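Local coordinates for mandelate racemase/muconate lactonizing enzyme family protein (Sulfitobacter sp. NAS-14.1, PDB 3T4W) that acts on a substrate not yet established but, as an enolase-superfamily member, probably abstracts the alpha-proton of a carboxylate with the help of a divalent metal ion, at residues 150-155 and 163-168; 184-189 and 215-220; 246-251 and 273-278. One frame throughout, in Å; residues are numbered along the deposited sequence.

Contact 1: 150-155 and 163-168; sequences YTYLYP and AFWTSP
A chi1 of 176° swings the phenyl of Phe164 away from its own amide nitrogen and over to Pro155, while in Trp165 a chi1 of -55° turns the indole away from the carbonyl carbon. The phenyl points its edge at one indole face, CD2 of Phe164 standing 3.6 Å above the plane of Trp165, over its centre. Pro155 lies over a face of the phenyl: its CG is 3.8 Å from the centroid of the Phe164 ring, 27° off the normal, a CH-pi contact. Its CD sits above the phenyl too and also reaches Trp165 CZ2 at 3.8 Å. At the phenyl rim, near its plane, the backbone O of Leu153 comes 3.3 Å from CE2 of Phe164. The far end of the indole meets two tyrosines at its own edge, Tyr154 CD1 lying 4.1 Å from Trp165 CH2 and Tyr152 CE2 4.2 Å from Trp165 CZ3. Beyond the contact, Tyr154 stacks on Trp40, and Phe164 packs on Met170 of helix 168-180. The result is an aromatic-proline cluster that folds a beta-alpha loop back on the end of the first strand of the modified (beta/alpha)7-beta barrel of the enolase superfamily.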
ATOM      1  N   TYR A 150      -5.583  25.556 -28.486  1.00 12.78           N
ATOM      2  CA  TYR A 150      -5.039  26.579 -27.613  1.00 13.30           C
ATOM      3  C   TYR A 150      -3.718  27.087 -28.152  1.00 13.01           C
ATOM      4  O   TYR A 150      -3.065  26.415 -28.951  1.00 12.37           O
ATOM      5  CB  TYR A 150      -4.886  26.070 -26.179  1.00 12.06           C
ATOM      6  CG  TYR A 150      -3.710  25.154 -25.916  1.00 10.21           C
ATOM      7  CD1 TYR A 150      -3.813  23.783 -26.112  1.00 12.34           C
ATOM      8  CD2 TYR A 150      -2.512  25.654 -25.428  1.00 10.81           C
ATOM      9  CE1 TYR A 150      -2.747  22.936 -25.850  1.00 11.44           C
ATOM     10  CE2 TYR A 150      -1.444  24.818 -25.159  1.00 12.89           C
ATOM     11  CZ  TYR A 150      -1.566  23.460 -25.371  1.00 12.86           C
ATOM     12  OH  TYR A 150      -0.503  22.626 -25.108  1.00 12.88           O
ATOM     13  N   THR A 151      -3.341  28.281 -27.717  1.00 13.85           N
ATOM     14  CA  THR A 151      -2.062  28.861 -28.097  1.00 14.37           C
ATOM     15  C   THR A 151      -1.299  29.376 -26.881  1.00 16.91           C
ATOM     16  O   THR A 151      -1.850  29.524 -25.789  1.00 17.03           O
ATOM     17  CB  THR A 151      -2.244  30.019 -29.102  1.00 13.92           C
ATOM     18  OG1 THR A 151      -0.966  30.533 -29.486  1.00 17.20           O
ATOM     19  CG2 THR A 151      -3.060  31.138 -28.487  1.00 15.13           C
ATOM     20  N   TYR A 152      -0.020  29.645 -27.086  1.00 20.06           N
ATOM     21  CA  TYR A 152       0.812  30.248 -26.070  1.00 20.54           C
ATOM     22  C   TYR A 152       0.591  31.750 -26.176  1.00 20.67           C
ATOM     23  O   TYR A 152       0.122  32.232 -27.208  1.00 22.83           O
ATOM     24  CB  TYR A 152       2.269  29.903 -26.365  1.00 23.02           C
ATOM     25  CG  TYR A 152       3.183  29.854 -25.163  1.00 25.29           C
ATOM     26  CD1 TYR A 152       3.534  28.638 -24.585  1.00 24.44           C
ATOM     27  CD2 TYR A 152       3.721  31.019 -24.624  1.00 28.86           C
ATOM     28  CE1 TYR A 152       4.384  28.585 -23.495  1.00 26.04           C
ATOM     29  CE2 TYR A 152       4.574  30.977 -23.534  1.00 27.23           C
ATOM     30  CZ  TYR A 152       4.898  29.757 -22.976  1.00 28.56           C
ATOM     31  OH  TYR A 152       5.743  29.709 -21.894  1.00 36.30           O
ATOM     32  N   LEU A 153       0.910  32.490 -25.118  1.00 21.86           N
ATOM     33  CA  LEU A 153       0.824  33.950 -25.164  1.00 22.27           C
ATOM     34  C   LEU A 153       2.073  34.549 -25.812  1.00 25.49           C
ATOM     35  O   LEU A 153       3.135  34.631 -25.197  1.00 23.16           O
ATOM     36  CB  LEU A 153       0.589  34.537 -23.766  1.00 19.19           C
ATOM     37  CG  LEU A 153      -0.780  34.218 -23.141  1.00 20.39           C
ATOM     38  CD1 LEU A 153      -0.941  34.936 -21.809  1.00 16.44           C
ATOM     39  CD2 LEU A 153      -1.946  34.556 -24.086  1.00 13.71           C
ATOM     40  N   TYR A 154       1.940  34.953 -27.071  1.00 23.12           N
ATOM     41  CA  TYR A 154       3.055  35.545 -27.789  1.00 25.57           C
ATOM     42  C   TYR A 154       2.893  37.056 -27.817  1.00 22.38           C
ATOM     43  O   TYR A 154       1.774  37.558 -27.773  1.00 20.02           O
ATOM     44  CB  TYR A 154       3.136  34.994 -29.221  1.00 27.92           C
ATOM     45  CG  TYR A 154       3.443  33.513 -29.310  1.00 26.19           C
ATOM     46  CD1 TYR A 154       4.688  33.015 -28.930  1.00 25.90           C
ATOM     47  CD2 TYR A 154       2.493  32.615 -29.787  1.00 26.63           C
ATOM     48  CE1 TYR A 154       4.969  31.663 -29.012  1.00 26.20           C
ATOM     49  CE2 TYR A 154       2.768  31.262 -29.875  1.00 25.75           C
ATOM     50  CZ  TYR A 154       4.006  30.793 -29.484  1.00 25.52           C
ATOM     51  OH  TYR A 154       4.281  29.450 -29.566  1.00 29.32           O
ATOM     52  N   PRO A 155       4.016  37.785 -27.901  1.00 25.04           N
ATOM     53  CA  PRO A 155       3.998  39.251 -27.952  1.00 24.09           C
ATOM     54  C   PRO A 155       3.140  39.758 -29.101  1.00 21.95           C
ATOM     55  O   PRO A 155       3.136  39.160 -30.172  1.00 19.72           O
ATOM     56  CB  PRO A 155       5.465  39.611 -28.225  1.00 27.07           C
ATOM     57  CG  PRO A 155       6.248  38.437 -27.789  1.00 24.55           C
ATOM     58  CD  PRO A 155       5.379  37.241 -28.021  1.00 24.60           C
ATOM     59  N   ALA A 163      10.955  42.708 -23.112  1.00 37.53           N
ATOM     60  CA  ALA A 163      10.224  42.992 -21.885  1.00 36.23           C
ATOM     61  C   ALA A 163       9.032  42.052 -21.724  1.00 28.29           C
ATOM     62  O   ALA A 163       8.753  41.579 -20.626  1.00 26.52           O
ATOM     63  CB  ALA A 163       9.764  44.446 -21.872  1.00 35.69           C
ATOM     64  N   PHE A 164       8.349  41.783 -22.832  1.00 28.55           N
ATOM     65  CA  PHE A 164       7.117  40.997 -22.832  1.00 24.37           C
ATOM     66  C   PHE A 164       7.147  39.795 -21.895  1.00 23.00           C
ATOM     67  O   PHE A 164       6.182  39.542 -21.171  1.00 23.42           O
ATOM     68  CB  PHE A 164       6.789  40.530 -24.248  1.00 24.74           C
ATOM     69  CG  PHE A 164       5.590  39.625 -24.330  1.00 23.11           C
ATOM     70  CD1 PHE A 164       4.309  40.149 -24.346  1.00 21.63           C
ATOM     71  CD2 PHE A 164       5.745  38.253 -24.408  1.00 19.78           C
ATOM     72  CE1 PHE A 164       3.207  39.318 -24.432  1.00 20.56           C
ATOM     73  CE2 PHE A 164       4.648  37.422 -24.497  1.00 20.45           C
ATOM     74  CZ  PHE A 164       3.379  37.952 -24.507  1.00 19.38           C
ATOM     75  N   TRP A 165       8.254  39.063 -21.899  1.00 19.25           N
ATOM     76  CA  TRP A 165       8.296  37.773 -21.222  1.00 24.07           C
ATOM     77  C   TRP A 165       8.291  37.827 -19.686  1.00 23.72           C
ATOM     78  O   TRP A 165       8.015  36.821 -19.029  1.00 22.47           O
ATOM     79  CB  TRP A 165       9.452  36.922 -21.753  1.00 22.18           C
ATOM     80  CG  TRP A 165       9.413  36.736 -23.243  1.00 21.80           C
ATOM     81  CD1 TRP A 165      10.217  37.341 -24.166  1.00 28.85           C
ATOM     82  CD2 TRP A 165       8.520  35.891 -23.985  1.00 25.52           C
ATOM     83  NE1 TRP A 165       9.884  36.923 -25.436  1.00 29.90           N
ATOM     84  CE2 TRP A 165       8.846  36.032 -25.352  1.00 24.74           C
ATOM     85  CE3 TRP A 165       7.477  35.026 -23.625  1.00 23.94           C
ATOM     86  CZ2 TRP A 165       8.171  35.345 -26.357  1.00 26.19           C
ATOM     87  CZ3 TRP A 165       6.807  34.340 -24.628  1.00 26.38           C
ATOM     88  CH2 TRP A 165       7.156  34.506 -25.978  1.00 28.11           C
ATOM     89  N   THR A 166       8.578  38.991 -19.112  1.00 21.33           N
ATOM     90  CA  THR A 166       8.452  39.157 -17.665  1.00 23.66           C
ATOM     91  C   THR A 166       7.367  40.169 -17.321  1.00 25.07           C
ATOM     92  O   THR A 166       7.406  40.806 -16.262  1.00 21.88           O
ATOM     93  CB  THR A 166       9.764  39.625 -17.019  1.00 22.13           C
ATOM     94  OG1 THR A 166      10.130  40.902 -17.553  1.00 23.19           O
ATOM     95  CG2 THR A 166      10.877  38.621 -17.271  1.00 22.30           C
ATOM     96  N   SER A 167       6.393  40.304 -18.218  1.00 20.56           N
ATOM     97  CA  SER A 167       5.366  41.334 -18.089  1.00 18.87           C
ATOM     98  C   SER A 167       3.963  40.748 -17.953  1.00 16.79           C
ATOM     99  O   SER A 167       3.395  40.251 -18.921  1.00 16.30           O
ATOM    100  CB  SER A 167       5.429  42.291 -19.289  1.00 19.33           C
ATOM    101  OG  SER A 167       4.292  43.131 -19.362  1.00 18.24           O
ATOM    102  N   PRO A 168       3.399  40.805 -16.739  1.00 22.13           N
ATOM    103  CA  PRO A 168       2.002  40.403 -16.537  1.00 17.13           C
ATOM    104  C   PRO A 168       1.069  41.270 -17.375  1.00 18.62           C
ATOM    105  O   PRO A 168       0.098  40.765 -17.947  1.00 16.90           O
ATOM    106  CB  PRO A 168       1.775  40.671 -15.048  1.00 17.03           C
ATOM    107  CG  PRO A 168       3.137  40.616 -14.442  1.00 15.57           C
ATOM    108  CD  PRO A 168       4.048  41.200 -15.477  1.00 19.55           C
TER

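Contact 2: 184-189 and 215-220; sequences TAIKFD and KAIRAA
The beta-alpha-beta unit formed by strand 185-188, helix 204-221 and strand 226-229 is the repeating element of the enolase-type barrel, and Ile217 is where its helix meets its first strand. On the strand, Ile186 and Phe188 both point toward the helix, whereas Lys187 between them points away, as alternation along an extended chain requires. The two isoleucines mark the closest backbone approach, with CA of Ile186 and CA of Ile217 9.3 Å apart, a gap bridged entirely by side chains.

Ile217 serves both strand residues with different branches. Its CD1 stands almost exactly above the middle of the Phe188 ring, 3.5 Å from the centroid and only 4° off the normal, so that all six ring carbons are nearly equidistant from one methyl group. This is a nearly centred CH-pi contact over the face. The ring owes its position to a chi1 of 49°, which sets CG between the backbone N and the carbonyl carbon of Phe188. The other branch, CG2 of Ile217, reaches the tip of Ile186, 3.7 Å from CD1, the two side chains running antiparallel alongside each other. Leu227 of strand 226-229 touches both Phe188 and Ile217, and Ala175 of helix 168-180 touches Ile186 and Ile217, completing the apolar layer between barrel and helices.

Chemically, the strand has two unlike sides. Lys187 NZ is salt-bridged to Glu256 and Glu357 and hydrogen-bonded to Tyr150 OH. Toward the helix, by contrast, cohesion rests on burial of apolar surface, dispersion and the CH-pi contact, which are tolerant of direction but dependent on close shape matching.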
ATOM      1  N   THR A 184     -10.180  29.565 -26.614  1.00 15.96           N
ATOM      2  CA  THR A 184     -10.863  29.391 -25.342  1.00 16.78           C
ATOM      3  C   THR A 184      -9.909  28.929 -24.244  1.00 16.65           C
ATOM      4  O   THR A 184     -10.353  28.545 -23.157  1.00 15.85           O
ATOM      5  CB  THR A 184     -11.998  28.377 -25.479  1.00 17.19           C
ATOM      6  OG1 THR A 184     -11.472  27.132 -25.959  1.00 13.22           O
ATOM      7  CG2 THR A 184     -13.033  28.890 -26.465  1.00 17.29           C
ATOM      8  N   ALA A 185      -8.608  28.956 -24.547  1.00 13.76           N
ATOM      9  CA  ALA A 185      -7.550  28.588 -23.599  1.00 16.23           C
ATOM     10  C   ALA A 185      -6.191  29.162 -24.015  1.00 16.01           C
ATOM     11  O   ALA A 185      -5.888  29.275 -25.197  1.00 13.35           O
ATOM     12  CB  ALA A 185      -7.453  27.077 -23.455  1.00 15.80           C
ATOM     13  N   ILE A 186      -5.369  29.509 -23.033  1.00 15.49           N
ATOM     14  CA  ILE A 186      -4.093  30.143 -23.313  1.00 15.02           C
ATOM     15  C   ILE A 186      -3.041  29.661 -22.319  1.00 17.94           C
ATOM     16  O   ILE A 186      -3.344  29.461 -21.141  1.00 15.23           O
ATOM     17  CB  ILE A 186      -4.210  31.672 -23.232  1.00 15.26           C
ATOM     18  CG1 ILE A 186      -4.857  32.081 -21.910  1.00 16.12           C
ATOM     19  CG2 ILE A 186      -5.026  32.205 -24.389  1.00 13.34           C
ATOM     20  CD1 ILE A 186      -5.284  33.519 -21.879  1.00 22.23           C
ATOM     21  N   LYS A 187      -1.813  29.474 -22.803  1.00 16.94           N
ATOM     22  CA  LYS A 187      -0.711  29.008 -21.972  1.00 16.80           C
ATOM     23  C   LYS A 187       0.391  30.061 -21.824  1.00 19.35           C
ATOM     24  O   LYS A 187       0.614  30.875 -22.720  1.00 20.69           O
ATOM     25  CB  LYS A 187      -0.124  27.709 -22.531  1.00 17.26           C
ATOM     26  CG  LYS A 187       0.976  27.123 -21.663  1.00 18.88           C
ATOM     27  CD  LYS A 187       1.092  25.623 -21.831  1.00 16.48           C
ATOM     28  CE  LYS A 187       1.890  25.262 -23.065  1.00 16.09           C
ATOM     29  NZ  LYS A 187       1.693  23.820 -23.384  1.00 16.87           N
ATOM     30  N   PHE A 188       1.073  30.035 -20.685  1.00 15.13           N
ATOM     31  CA  PHE A 188       2.178  30.949 -20.417  1.00 18.44           C
ATOM     32  C   PHE A 188       3.130  30.286 -19.432  1.00 19.90           C
ATOM     33  O   PHE A 188       2.740  29.352 -18.734  1.00 18.33           O
ATOM     34  CB  PHE A 188       1.662  32.286 -19.856  1.00 17.79           C
ATOM     35  CG  PHE A 188       0.686  32.136 -18.712  1.00 18.29           C
ATOM     36  CD1 PHE A 188      -0.627  31.762 -18.946  1.00 16.68           C
ATOM     37  CD2 PHE A 188       1.081  32.368 -17.409  1.00 16.31           C
ATOM     38  CE1 PHE A 188      -1.528  31.619 -17.899  1.00 13.82           C
ATOM     39  CE2 PHE A 188       0.183  32.223 -16.356  1.00 18.54           C
ATOM     40  CZ  PHE A 188      -1.123  31.852 -16.605  1.00 13.40           C
ATOM     41  N   ASP A 189       4.379  30.741 -19.394  1.00 19.65           N
ATOM     42  CA  ASP A 189       5.304  30.292 -18.351  1.00 22.87           C
ATOM     43  C   ASP A 189       6.116  31.440 -17.786  1.00 17.62           C
ATOM     44  O   ASP A 189       7.071  31.889 -18.408  1.00 15.74           O
ATOM     45  CB  ASP A 189       6.258  29.198 -18.835  1.00 21.23           C
ATOM     46  CG  ASP A 189       7.013  28.551 -17.679  1.00 22.68           C
ATOM     47  OD1 ASP A 189       6.667  28.853 -16.515  1.00 22.93           O
ATOM     48  OD2 ASP A 189       7.933  27.744 -17.919  1.00 19.78           O
ATOM     49  N   LYS A 215      -2.945  36.482 -11.874  1.00 15.39           N
ATOM     50  CA  LYS A 215      -3.879  37.529 -11.483  1.00 18.03           C
ATOM     51  C   LYS A 215      -4.300  38.354 -12.701  1.00 16.28           C
ATOM     52  O   LYS A 215      -5.492  38.512 -12.973  1.00 16.02           O
ATOM     53  CB  LYS A 215      -3.281  38.423 -10.394  1.00 16.53           C
ATOM     54  CG  LYS A 215      -4.312  39.305  -9.701  1.00 20.21           C
ATOM     55  CD  LYS A 215      -3.732  40.025  -8.484  1.00 18.32           C
ATOM     56  CE  LYS A 215      -4.830  40.798  -7.760  1.00 25.36           C
ATOM     57  NZ  LYS A 215      -4.430  41.265  -6.402  1.00 36.13           N
ATOM     58  N   ALA A 216      -3.315  38.853 -13.442  1.00 13.09           N
ATOM     59  CA  ALA A 216      -3.580  39.708 -14.595  1.00 14.39           C
ATOM     60  C   ALA A 216      -4.334  38.987 -15.724  1.00 13.09           C
ATOM     61  O   ALA A 216      -5.321  39.490 -16.240  1.00 13.55           O
ATOM     62  CB  ALA A 216      -2.271  40.327 -15.113  1.00 12.68           C
ATOM     63  N   ILE A 217      -3.871  37.807 -16.101  1.00 13.80           N
ATOM     64  CA  ILE A 217      -4.505  37.078 -17.191  1.00 13.86           C
ATOM     65  C   ILE A 217      -5.930  36.631 -16.830  1.00 15.11           C
ATOM     66  O   ILE A 217      -6.846  36.724 -17.650  1.00 13.30           O
ATOM     67  CB  ILE A 217      -3.635  35.885 -17.617  1.00 12.28           C
ATOM     68  CG1 ILE A 217      -2.274  36.394 -18.100  1.00 12.50           C
ATOM     69  CG2 ILE A 217      -4.332  35.057 -18.672  1.00 10.17           C
ATOM     70  CD1 ILE A 217      -1.209  35.319 -18.180  1.00 13.54           C
ATOM     71  N   ARG A 218      -6.122  36.160 -15.599  1.00 15.03           N
ATOM     72  CA  ARG A 218      -7.455  35.758 -15.154  1.00 14.63           C
ATOM     73  C   ARG A 218      -8.389  36.957 -15.114  1.00 16.92           C
ATOM     74  O   ARG A 218      -9.559  36.861 -15.493  1.00 18.51           O
ATOM     75  CB  ARG A 218      -7.410  35.070 -13.784  1.00 13.80           C
ATOM     76  CG  ARG A 218      -8.790  34.764 -13.191  1.00 14.83           C
ATOM     77  CD  ARG A 218      -9.614  33.822 -14.086  1.00 16.23           C
ATOM     78  NE  ARG A 218      -9.085  32.457 -14.104  1.00 14.71           N
ATOM     79  CZ  ARG A 218      -9.394  31.538 -15.015  1.00 18.73           C
ATOM     80  NH1 ARG A 218      -8.857  30.325 -14.943  1.00 18.27           N
ATOM     81  NH2 ARG A 218     -10.232  31.827 -16.007  1.00 20.33           N
ATOM     82  N   ALA A 219      -7.869  38.093 -14.662  1.00 16.48           N
ATOM     83  CA  ALA A 219      -8.676  39.305 -14.580  1.00 18.36           C
ATOM     84  C   ALA A 219      -9.180  39.688 -15.962  1.00 17.07           C
ATOM     85  O   ALA A 219     -10.370  39.936 -16.165  1.00 18.13           O
ATOM     86  CB  ALA A 219      -7.865  40.443 -13.982  1.00 18.17           C
ATOM     87  N   ALA A 220      -8.256  39.722 -16.912  1.00 14.26           N
ATOM     88  CA  ALA A 220      -8.563  40.118 -18.277  1.00 16.68           C
ATOM     89  C   ALA A 220      -9.580  39.210 -18.998  1.00 16.71           C
ATOM     90  O   ALA A 220     -10.470  39.705 -19.678  1.00 19.11           O
ATOM     91  CB  ALA A 220      -7.267  40.232 -19.084  1.00 14.06           C
TER

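Contact 3: 246-251 and 273-278; sequences AIAPYS and AVPIPV
Ala248 and Ile276 bring the two backbones together, their CA atoms lying 6.4 Å apart. Residues 246-251 carry the end of helix 237-247 into a tight turn: Tyr250 N bonds to Ile247 O and Ser251 N to Ala248 O, after which Ser251 takes up a left-handed conformation with phi and psi both near 56°. In the other segment, helical angles are abandoned at Val274, which is extended; Pro275 bends the chain back to near-helical values, and Ile276 and Pro277 then run extended into strand 278-280. These are two successive alpha-beta turns of the enolase-type barrel, each delivering a helix to the beginning of the next parallel strand.

The side chains that join them are apolar. The methyl group of Ala248 points at the neighbouring turn and fits against the outer part of the Pro275 ring, with CB 3.9 Å from CG of Pro275 and 4.0 Å from CD of the same ring. A single methyl thus touches two ring carbons. Although the side chain of Ile247 does not set out toward the other segment, a chi1 of 65° brings its CG1 round toward Ile276. Ile276 also points toward the first segment and packs on Pro252, just beyond it.

This edge of the barrel lies at a subunit boundary. Pro275 packs on Asn245 of a second subunit as well as on Asn245 of its own chain, Pro277 packs on Ala238 of that second subunit, and Ser251 OG makes a weak hydrogen bond to its Arg242. Within the contact itself, the terminal methyl of Ile276 reaches two residues of the first turn, its CD1 lying 4.2 Å from CB of Ala248 and 4.4 Å from CG1 of Ile247.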
ATOM      1  N   ALA A 246       0.579  28.406  -4.838  1.00 11.25           N
ATOM      2  CA  ALA A 246       0.538  29.861  -4.921  1.00 12.47           C
ATOM      3  C   ALA A 246      -0.339  30.338  -6.078  1.00 13.69           C
ATOM      4  O   ALA A 246      -0.958  31.395  -5.983  1.00 14.42           O
ATOM      5  CB  ALA A 246       1.943  30.441  -5.030  1.00 10.67           C
ATOM      6  N   ILE A 247      -0.405  29.558  -7.155  1.00 11.90           N
ATOM      7  CA  ILE A 247      -1.231  29.927  -8.309  1.00 14.53           C
ATOM      8  C   ILE A 247      -2.612  29.242  -8.320  1.00 16.37           C
ATOM      9  O   ILE A 247      -3.446  29.507  -9.193  1.00 13.97           O
ATOM     10  CB  ILE A 247      -0.516  29.638  -9.632  1.00 14.85           C
ATOM     11  CG1 ILE A 247      -0.294  28.133  -9.789  1.00 15.70           C
ATOM     12  CG2 ILE A 247       0.798  30.421  -9.718  1.00 13.04           C
ATOM     13  CD1 ILE A 247       0.564  27.768 -10.966  1.00 16.86           C
ATOM     14  N   ALA A 248      -2.857  28.372  -7.345  1.00 17.51           N
ATOM     15  CA  ALA A 248      -4.124  27.639  -7.289  1.00 15.99           C
ATOM     16  C   ALA A 248      -5.353  28.550  -7.203  1.00 15.15           C
ATOM     17  O   ALA A 248      -6.400  28.234  -7.759  1.00 15.45           O
ATOM     18  CB  ALA A 248      -4.113  26.644  -6.144  1.00 13.79           C
ATOM     19  N   PRO A 249      -5.237  29.678  -6.491  1.00 15.94           N
ATOM     20  CA  PRO A 249      -6.400  30.565  -6.384  1.00 16.60           C
ATOM     21  C   PRO A 249      -6.920  31.038  -7.743  1.00 18.01           C
ATOM     22  O   PRO A 249      -8.125  31.222  -7.916  1.00 23.03           O
ATOM     23  CB  PRO A 249      -5.859  31.753  -5.576  1.00 17.76           C
ATOM     24  CG  PRO A 249      -4.745  31.182  -4.768  1.00 13.69           C
ATOM     25  CD  PRO A 249      -4.117  30.127  -5.642  1.00 14.18           C
ATOM     26  N   TYR A 250      -6.024  31.230  -8.702  1.00 16.03           N
ATOM     27  CA  TYR A 250      -6.426  31.770  -9.998  1.00 17.44           C
ATOM     28  C   TYR A 250      -6.994  30.678 -10.883  1.00 14.74           C
ATOM     29  O   TYR A 250      -7.326  30.905 -12.047  1.00 14.90           O
ATOM     30  CB  TYR A 250      -5.271  32.560 -10.632  1.00 12.67           C
ATOM     31  CG  TYR A 250      -4.818  33.621  -9.664  1.00 14.89           C
ATOM     32  CD1 TYR A 250      -5.467  34.850  -9.601  1.00 14.44           C
ATOM     33  CD2 TYR A 250      -3.805  33.365  -8.748  1.00 15.13           C
ATOM     34  CE1 TYR A 250      -5.086  35.810  -8.687  1.00 14.07           C
ATOM     35  CE2 TYR A 250      -3.417  34.318  -7.828  1.00 15.71           C
ATOM     36  CZ  TYR A 250      -4.063  35.537  -7.800  1.00 17.79           C
ATOM     37  OH  TYR A 250      -3.681  36.487  -6.880  1.00 24.27           O
ATOM     38  N   SER A 251      -7.112  29.493 -10.292  1.00 13.23           N
ATOM     39  CA  SER A 251      -7.818  28.362 -10.888  1.00 13.81           C
ATOM     40  C   SER A 251      -7.333  27.929 -12.273  1.00 14.27           C
ATOM     41  O   SER A 251      -8.125  27.864 -13.210  1.00 13.28           O
ATOM     42  CB  SER A 251      -9.315  28.662 -10.943  1.00 15.71           C
ATOM     43  OG  SER A 251     -10.023  27.507 -11.349  1.00 23.80           O
ATOM     44  N   ALA A 273      -0.362  16.948  -3.845  1.00 10.61           N
ATOM     45  CA  ALA A 273      -0.164  18.021  -2.872  1.00 14.30           C
ATOM     46  C   ALA A 273      -0.712  19.379  -3.324  1.00 15.65           C
ATOM     47  O   ALA A 273      -0.736  20.333  -2.541  1.00 21.34           O
ATOM     48  CB  ALA A 273       1.318  18.131  -2.490  1.00  9.95           C
ATOM     49  N   VAL A 274      -1.142  19.459  -4.579  1.00 10.75           N
ATOM     50  CA  VAL A 274      -1.667  20.694  -5.149  1.00 13.52           C
ATOM     51  C   VAL A 274      -3.064  20.433  -5.707  1.00 15.70           C
ATOM     52  O   VAL A 274      -3.378  19.311  -6.103  1.00 14.45           O
ATOM     53  CB  VAL A 274      -0.750  21.243  -6.289  1.00 16.45           C
ATOM     54  CG1 VAL A 274       0.718  21.297  -5.846  1.00 11.61           C
ATOM     55  CG2 VAL A 274      -0.896  20.410  -7.563  1.00 12.19           C
ATOM     56  N   PRO A 275      -3.919  21.464  -5.728  1.00 15.07           N
ATOM     57  CA  PRO A 275      -5.280  21.304  -6.256  1.00 18.10           C
ATOM     58  C   PRO A 275      -5.338  21.274  -7.786  1.00 16.80           C
ATOM     59  O   PRO A 275      -6.359  20.846  -8.323  1.00 14.49           O
ATOM     60  CB  PRO A 275      -6.010  22.556  -5.749  1.00 15.44           C
ATOM     61  CG  PRO A 275      -5.114  23.164  -4.724  1.00 15.37           C
ATOM     62  CD  PRO A 275      -3.723  22.784  -5.121  1.00 15.23           C
ATOM     63  N   ILE A 276      -4.281  21.717  -8.469  1.00 13.07           N
ATOM     64  CA  ILE A 276      -4.306  21.798  -9.933  1.00 11.80           C
ATOM     65  C   ILE A 276      -4.076  20.446 -10.603  1.00 13.13           C
ATOM     66  O   ILE A 276      -3.199  19.681 -10.204  1.00 12.87           O
ATOM     67  CB  ILE A 276      -3.261  22.807 -10.494  1.00 14.02           C
ATOM     68  CG1 ILE A 276      -3.216  24.083  -9.662  1.00 13.78           C
ATOM     69  CG2 ILE A 276      -3.519  23.129 -11.964  1.00 13.97           C
ATOM     70  CD1 ILE A 276      -1.974  24.170  -8.817  1.00 18.58           C
ATOM     71  N   PRO A 277      -4.873  20.144 -11.638  1.00 13.75           N
ATOM     72  CA  PRO A 277      -4.593  18.965 -12.456  1.00 11.37           C
ATOM     73  C   PRO A 277      -3.194  19.071 -13.057  1.00 13.92           C
ATOM     74  O   PRO A 277      -2.812  20.134 -13.560  1.00 13.21           O
ATOM     75  CB  PRO A 277      -5.644  19.053 -13.567  1.00 15.21           C
ATOM     76  CG  PRO A 277      -6.752  19.879 -12.974  1.00 14.42           C
ATOM     77  CD  PRO A 277      -6.071  20.871 -12.093  1.00 13.20           C
ATOM     78  N   VAL A 278      -2.438  17.983 -13.004  1.00 11.91           N
ATOM     79  CA  VAL A 278      -1.102  17.971 -13.579  1.00 12.45           C
ATOM     80  C   VAL A 278      -1.077  17.442 -15.025  1.00 11.41           C
ATOM     81  O   VAL A 278      -1.663  16.403 -15.329  1.00 10.25           O
ATOM     82  CB  VAL A 278      -0.140  17.157 -12.708  1.00 12.03           C
ATOM     83  CG1 VAL A 278       1.258  17.194 -13.293  1.00 11.20           C
ATOM     84  CG2 VAL A 278      -0.136  17.702 -11.288  1.00 13.89           C
TER

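In the fold
The three contacts follow one another along the chain and around the same barrel. Contacts 1 and 2, with centres about 10 Å apart, are joined by the parallel pairing of strands 146-152 and 185-188, continued just past the first strand by Leu153 N, 2.9 Å from Lys187 O, a probable hydrogen bond. Contact 2 connects to contact 3, about 14 Å away between centres, through Arg218, whose NE is 3.1 Å from Tyr250 O. Contacts 1 and 3 do not meet, their nearest atoms being about 11 Å apart. Contact 1 lies at the C-terminal strand ends, where active sites of this family are found, whereas contact 3 lies at the N-terminal strand ends.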